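Local coordinates for type IV pilus assembly protein PilF (Thermus thermophilus HB8, PDB 5OIU), which probably powers assembly of type IV pili as a hexameric ATPase that binds ATP and magnesium, at residues 330-344 and 355-369. Residues are numbered along the deposited sequence; the frame is centred on the assembly and turned at random.
Sequences AIHELLVVDDEIRHA and KEIARRKGMKTLRED
Glu333 sends CG opposite its backbone N (chi1 -164°), which carries the carboxylate across to the start of helix 366-374. There Leu366 N donates to Glu333 OE2 at 3.0 Å, from above the carboxylate plane. Asp369 has a similar chi1 (-166°), and its OD2 accepts from His332 N at 3.0 Å. Water 1 joins Asp369 OD1 to His332 ND1, and water 2 donates to His332 O and, weakly, to Asp369 OD1. Between these two polar grips, Leu366 CD2 lies 4.0 Å from Ile331 CG1, the two side chains crossing almost perpendicularly. Met363 SD packs on Leu335, 3.8 Å from its CB, and Met363 CE rests on Glu333 CG. An alanine in place of Glu333 would probably leave Leu366 N without this acceptor and uncover the methyl of Met363. Farther on, the axes of helix segments 339-344 and 355-360 run antiparallel and come within 10.0 Å. Ile357 CD1 meets Ala344 CB there. Within this chain strand 328-336 is the outermost strand of the P-loop ATPase sheet, antiparallel to strand 269-281. Ala330 touches ATP, Lys373 pairs with Asp369, and helices 128-138 and 248-257 pack on Leu334 and Leu335 respectively.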
loop_
_atom_site.group_PDB
_atom_site.type_symbol
_atom_site.label_atom_id
_atom_site.label_comp_id
_atom_site.label_asym_id
_atom_site.label_seq_id
_atom_site.Cartn_x
_atom_site.Cartn_y
_atom_site.Cartn_z
ATOM N N ALA C 330 11.385 -9.464 -34.626
ATOM C CA ALA C 330 10.949 -9.366 -33.246
ATOM C C ALA C 330 12.144 -9.449 -32.313
ATOM O O ALA C 330 13.152 -10.089 -32.627
ATOM C CB ALA C 330 9.950 -10.470 -32.907
ATOM N N ILE C 331 12.018 -8.777 -31.160
ATOM C CA ILE C 331 12.964 -8.878 -30.055
ATOM C C ILE C 331 12.189 -9.264 -28.796
ATOM O O ILE C 331 11.022 -8.894 -28.614
ATOM C CB ILE C 331 13.751 -7.557 -29.862
ATOM C CG1 ILE C 331 12.879 -6.459 -29.249
ATOM C CG2 ILE C 331 14.290 -7.047 -31.191
ATOM C CD1 ILE C 331 13.572 -5.115 -29.265
ATOM N N HIS C 332 12.842 -10.018 -27.914
ATOM C CA HIS C 332 12.108 -10.753 -26.898
ATOM C C HIS C 332 12.675 -10.565 -25.500
ATOM O O HIS C 332 13.879 -10.390 -25.299
ATOM C CB HIS C 332 12.101 -12.224 -27.219
ATOM C CG HIS C 332 11.511 -12.548 -28.556
ATOM N ND1 HIS C 332 12.277 -12.962 -29.628
ATOM C CD2 HIS C 332 10.228 -12.541 -28.988
ATOM C CE1 HIS C 332 11.491 -13.182 -30.666
ATOM N NE2 HIS C 332 10.242 -12.941 -30.303
ATOM N N GLU C 333 11.769 -10.636 -24.534
ATOM C CA GLU C 333 12.102 -10.731 -23.122
ATOM C C GLU C 333 11.256 -11.851 -22.527
ATOM O O GLU C 333 10.022 -11.751 -22.524
ATOM C CB GLU C 333 11.815 -9.405 -22.431
ATOM C CG GLU C 333 12.455 -9.247 -21.100
ATOM C CD GLU C 333 12.271 -7.855 -20.583
ATOM O OE1 GLU C 333 11.157 -7.562 -20.086
ATOM O OE2 GLU C 333 13.226 -7.050 -20.715
ATOM N N LEU C 334 11.910 -12.921 -22.042
ATOM C CA LEU C 334 11.210 -14.141 -21.609
ATOM C C LEU C 334 11.474 -14.401 -20.129
ATOM O O LEU C 334 12.541 -14.899 -19.750
ATOM C CB LEU C 334 11.603 -15.362 -22.442
ATOM C CG LEU C 334 10.998 -16.704 -21.972
ATOM C CD1 LEU C 334 9.481 -16.690 -21.890
ATOM C CD2 LEU C 334 11.458 -17.883 -22.850
ATOM N N LEU C 335 10.475 -14.085 -19.311
ATOM C CA LEU C 335 10.508 -14.314 -17.876
ATOM C C LEU C 335 9.929 -15.696 -17.608
ATOM O O LEU C 335 8.710 -15.891 -17.703
ATOM C CB LEU C 335 9.717 -13.231 -17.147
ATOM C CG LEU C 335 9.865 -13.112 -15.630
ATOM C CD1 LEU C 335 9.391 -11.756 -15.170
ATOM C CD2 LEU C 335 9.086 -14.189 -14.902
ATOM N N VAL C 336 10.808 -16.651 -17.279
ATOM C CA VAL C 336 10.419 -18.012 -16.913
ATOM C C VAL C 336 10.362 -18.099 -15.394
ATOM O O VAL C 336 11.347 -17.799 -14.702
ATOM C CB VAL C 336 11.388 -19.058 -17.495
ATOM C CG1 VAL C 336 10.931 -20.464 -17.151
ATOM C CG2 VAL C 336 11.500 -18.905 -18.991
ATOM N N VAL C 337 9.212 -18.518 -14.878
ATOM C CA VAL C 337 8.931 -18.469 -13.448
ATOM C C VAL C 337 9.541 -19.687 -12.757
ATOM O O VAL C 337 9.285 -20.831 -13.152
ATOM C CB VAL C 337 7.414 -18.401 -13.213
ATOM C CG1 VAL C 337 7.086 -18.493 -11.726
ATOM C CG2 VAL C 337 6.854 -17.129 -13.825
ATOM N N ASP C 338 10.336 -19.450 -11.711
ATOM C CA ASP C 338 10.879 -20.515 -10.871
ATOM C C ASP C 338 10.458 -20.291 -9.424
ATOM O O ASP C 338 9.598 -19.457 -9.130
ATOM C CB ASP C 338 12.398 -20.614 -10.981
ATOM C CG ASP C 338 13.078 -19.276 -10.770
ATOM O OD1 ASP C 338 12.791 -18.603 -9.744
ATOM O OD2 ASP C 338 13.894 -18.903 -11.645
ATOM N N ASP C 339 11.059 -21.064 -8.516
ATOM C CA ASP C 339 10.685 -20.976 -7.108
ATOM C C ASP C 339 10.939 -19.578 -6.572
ATOM O O ASP C 339 10.130 -19.034 -5.806
ATOM C CB ASP C 339 11.461 -21.997 -6.280
ATOM C CG ASP C 339 11.668 -23.298 -7.008
ATOM O OD1 ASP C 339 10.695 -24.085 -7.073
ATOM O OD2 ASP C 339 12.791 -23.517 -7.521
ATOM N N GLU C 340 12.054 -18.971 -6.984
ATOM C CA GLU C 340 12.430 -17.676 -6.432
ATOM C C GLU C 340 11.428 -16.603 -6.833
ATOM O O GLU C 340 10.973 -15.819 -5.987
ATOM C CB GLU C 340 13.838 -17.309 -6.879
ATOM C CG GLU C 340 14.579 -16.541 -5.824
ATOM C CD GLU C 340 15.935 -16.096 -6.304
ATOM O OE1 GLU C 340 16.464 -16.746 -7.239
ATOM O OE2 GLU C 340 16.458 -15.099 -5.754
ATOM N N ILE C 341 11.063 -16.564 -8.122
ATOM C CA ILE C 341 10.054 -15.616 -8.588
ATOM C C ILE C 341 8.718 -15.883 -7.905
ATOM O O ILE C 341 8.056 -14.958 -7.413
ATOM C CB ILE C 341 9.927 -15.682 -10.117
ATOM C CG1 ILE C 341 11.164 -15.076 -10.763
ATOM C CG2 ILE C 341 8.676 -14.963 -10.568
ATOM C CD1 ILE C 341 11.545 -15.750 -12.058
ATOM N N ARG C 342 8.299 -17.155 -7.873
ATOM C CA ARG C 342 7.089 -17.530 -7.144
ATOM C C ARG C 342 7.141 -16.980 -5.733
ATOM O O ARG C 342 6.203 -16.326 -5.267
ATOM C CB ARG C 342 6.927 -19.058 -7.128
ATOM C CG ARG C 342 6.122 -19.600 -8.299
ATOM C CD ARG C 342 5.914 -21.087 -8.232
ATOM N NE ARG C 342 6.309 -21.738 -9.481
ATOM C CZ ARG C 342 7.463 -22.380 -9.653
ATOM N NH1 ARG C 342 8.331 -22.466 -8.656
ATOM N NH2 ARG C 342 7.750 -22.946 -10.819
ATOM N N HIS C 343 8.272 -17.197 -5.064
ATOM C CA HIS C 343 8.494 -16.647 -3.733
ATOM C C HIS C 343 8.377 -15.116 -3.735
ATOM O O HIS C 343 7.790 -14.527 -2.815
ATOM C CB HIS C 343 9.861 -17.149 -3.239
ATOM C CG HIS C 343 10.252 -16.669 -1.879
ATOM N ND1 HIS C 343 9.337 -16.224 -0.946
ATOM C CD2 HIS C 343 11.469 -16.569 -1.293
ATOM C CE1 HIS C 343 9.975 -15.864 0.154
ATOM N NE2 HIS C 343 11.269 -16.068 -0.030
ATOM N N ALA C 344 8.881 -14.451 -4.783
ATOM C CA ALA C 344 8.811 -12.988 -4.803
ATOM C C ALA C 344 7.385 -12.495 -5.015
ATOM O O ALA C 344 7.000 -11.458 -4.462
ATOM C CB ALA C 344 9.737 -12.416 -5.874
ATOM N N LYS C 355 12.045 -8.186 -11.766
ATOM C CA LYS C 355 12.857 -8.040 -12.968
ATOM C C LYS C 355 14.333 -8.273 -12.677
ATOM O O LYS C 355 15.025 -8.929 -13.460
ATOM C CB LYS C 355 12.652 -6.655 -13.592
ATOM C CG LYS C 355 13.029 -6.589 -15.097
ATOM C CD LYS C 355 13.533 -5.220 -15.506
ATOM C CE LYS C 355 13.405 -4.973 -17.013
ATOM N NZ LYS C 355 12.371 -3.923 -17.328
ATOM N N GLU C 356 14.839 -7.743 -11.558
ATOM C CA GLU C 356 16.244 -7.976 -11.246
ATOM C C GLU C 356 16.482 -9.410 -10.776
ATOM O O GLU C 356 17.531 -9.991 -11.090
ATOM C CB GLU C 356 16.729 -6.954 -10.221
ATOM C CG GLU C 356 16.964 -5.532 -10.831
ATOM C CD GLU C 356 17.576 -5.545 -12.259
ATOM O OE1 GLU C 356 18.723 -6.063 -12.404
ATOM O OE2 GLU C 356 16.925 -5.034 -13.224
ATOM N N ILE C 357 15.524 -10.010 -10.056
ATOM C CA ILE C 357 15.633 -11.438 -9.752
ATOM C C ILE C 357 15.670 -12.255 -11.040
ATOM O O ILE C 357 16.541 -13.115 -11.224
ATOM C CB ILE C 357 14.483 -11.912 -8.846
ATOM C CG1 ILE C 357 14.607 -11.352 -7.430
ATOM C CG2 ILE C 357 14.469 -13.437 -8.818
ATOM C CD1 ILE C 357 13.262 -11.099 -6.773
ATOM N N ALA C 358 14.715 -12.010 -11.947
ATOM C CA ALA C 358 14.679 -12.786 -13.188
ATOM C C ALA C 358 15.929 -12.561 -14.017
ATOM O O ALA C 358 16.385 -13.472 -14.716
ATOM C CB ALA C 358 13.437 -12.440 -14.015
ATOM N N ARG C 359 16.497 -11.355 -13.951
ATOM C CA ARG C 359 17.704 -11.069 -14.709
ATOM C C ARG C 359 18.901 -11.789 -14.114
ATOM O O ARG C 359 19.783 -12.254 -14.847
ATOM C CB ARG C 359 17.946 -9.566 -14.744
ATOM C CG ARG C 359 17.183 -8.882 -15.808
ATOM C CD ARG C 359 18.127 -8.055 -16.574
ATOM N NE ARG C 359 18.535 -6.914 -15.782
ATOM C CZ ARG C 359 19.527 -6.104 -16.120
ATOM N NH1 ARG C 359 20.208 -6.319 -17.244
ATOM N NH2 ARG C 359 19.829 -5.077 -15.339
ATOM N N ARG C 360 18.949 -11.878 -12.781
ATOM C CA ARG C 360 20.058 -12.554 -12.118
ATOM C C ARG C 360 20.098 -14.030 -12.501
ATOM O O ARG C 360 21.136 -14.541 -12.937
ATOM C CB ARG C 360 19.941 -12.376 -10.602
ATOM C CG ARG C 360 21.245 -12.608 -9.852
ATOM C CD ARG C 360 21.127 -12.255 -8.372
ATOM N NE ARG C 360 19.792 -12.486 -7.810
ATOM C CZ ARG C 360 19.225 -13.684 -7.634
ATOM N NH1 ARG C 360 19.852 -14.805 -7.990
ATOM N NH2 ARG C 360 18.007 -13.755 -7.109
ATOM N N LYS C 361 18.955 -14.727 -12.378
ATOM C CA LYS C 361 18.809 -16.124 -12.824
ATOM C C LYS C 361 18.950 -16.287 -14.341
ATOM O O LYS C 361 18.704 -17.389 -14.852
ATOM C CB LYS C 361 17.467 -16.689 -12.353
ATOM C CG LYS C 361 17.184 -16.380 -10.890
ATOM C CD LYS C 361 16.143 -17.315 -10.265
ATOM C CE LYS C 361 16.625 -18.777 -10.147
ATOM N NZ LYS C 361 18.063 -18.939 -9.799
ATOM N N GLY C 362 19.309 -15.262 -15.100
ATOM C CA GLY C 362 19.689 -15.420 -16.484
ATOM C C GLY C 362 18.707 -14.978 -17.572
ATOM O O GLY C 362 18.864 -15.409 -18.718
ATOM N N MET C 363 17.726 -14.136 -17.260
ATOM C CA MET C 363 16.831 -13.612 -18.284
ATOM C C MET C 363 17.469 -12.444 -19.015
ATOM O O MET C 363 17.908 -11.478 -18.374
ATOM C CB MET C 363 15.521 -13.144 -17.674
ATOM C CG MET C 363 14.665 -12.385 -18.650
ATOM S SD MET C 363 13.200 -11.775 -17.829
ATOM C CE MET C 363 13.619 -10.044 -17.658
ATOM N N LYS C 364 17.513 -12.526 -20.352
ATOM C CA LYS C 364 17.904 -11.383 -21.166
ATOM C C LYS C 364 16.731 -10.422 -21.344
ATOM O O LYS C 364 15.574 -10.845 -21.500
ATOM C CB LYS C 364 18.412 -11.833 -22.531
ATOM C CG LYS C 364 19.510 -12.857 -22.462
ATOM C CD LYS C 364 20.680 -12.489 -23.362
ATOM C CE LYS C 364 22.021 -12.941 -22.749
ATOM N NZ LYS C 364 22.612 -11.945 -21.786
ATOM N N THR C 365 17.038 -9.117 -21.312
ATOM C CA THR C 365 16.034 -8.079 -21.531
ATOM C C THR C 365 15.852 -7.808 -23.016
ATOM O O THR C 365 16.666 -8.204 -23.849
ATOM C CB THR C 365 16.408 -6.747 -20.873
ATOM O OG1 THR C 365 17.597 -6.234 -21.484
ATOM C CG2 THR C 365 16.601 -6.882 -19.403
ATOM N N LEU C 366 14.773 -7.076 -23.319
ATOM C CA LEU C 366 14.504 -6.612 -24.674
ATOM C C LEU C 366 15.726 -5.943 -25.306
ATOM O O LEU C 366 16.074 -6.205 -26.464
ATOM C CB LEU C 366 13.345 -5.623 -24.651
ATOM C CG LEU C 366 11.905 -6.052 -24.441
ATOM C CD1 LEU C 366 11.019 -4.798 -24.478
ATOM C CD2 LEU C 366 11.507 -7.079 -25.496
ATOM N N ARG C 367 16.366 -5.039 -24.563
ATOM C CA ARG C 367 17.454 -4.260 -25.135
ATOM C C ARG C 367 18.700 -5.114 -25.314
ATOM O O ARG C 367 19.423 -4.975 -26.314
ATOM C CB ARG C 367 17.733 -3.054 -24.250
ATOM C CG ARG C 367 18.803 -2.136 -24.772
ATOM C CD ARG C 367 19.122 -1.118 -23.712
ATOM N NE ARG C 367 18.252 0.044 -23.791
ATOM C CZ ARG C 367 17.882 0.776 -22.740
ATOM N NH1 ARG C 367 18.302 0.448 -21.513
ATOM N NH2 ARG C 367 17.096 1.836 -22.921
ATOM N N GLU C 368 18.953 -6.022 -24.368
ATOM C CA GLU C 368 20.013 -7.007 -24.552
ATOM C C GLU C 368 19.742 -7.870 -25.782
ATOM O O GLU C 368 20.616 -8.042 -26.642
ATOM C CB GLU C 368 20.146 -7.860 -23.291
ATOM C CG GLU C 368 20.935 -7.192 -22.155
ATOM C CD GLU C 368 20.581 -7.761 -20.789
ATOM O OE1 GLU C 368 19.871 -8.782 -20.749
ATOM O OE2 GLU C 368 20.999 -7.197 -19.752
ATOM N N ASP C 369 18.526 -8.407 -25.894
ATOM C CA ASP C 369 18.157 -9.172 -27.080
ATOM C C ASP C 369 18.272 -8.311 -28.331
ATOM O O ASP C 369 18.823 -8.743 -29.355
ATOM C CB ASP C 369 16.735 -9.730 -26.926
ATOM C CG ASP C 369 16.402 -10.811 -27.967
ATOM O OD1 ASP C 369 16.940 -11.945 -27.853
ATOM O OD2 ASP C 369 15.585 -10.535 -28.886
HETATM O O HOH W 1 15.091 -13.657 -28.513
HETATM O O HOH W 2 15.435 -12.569 -25.350
#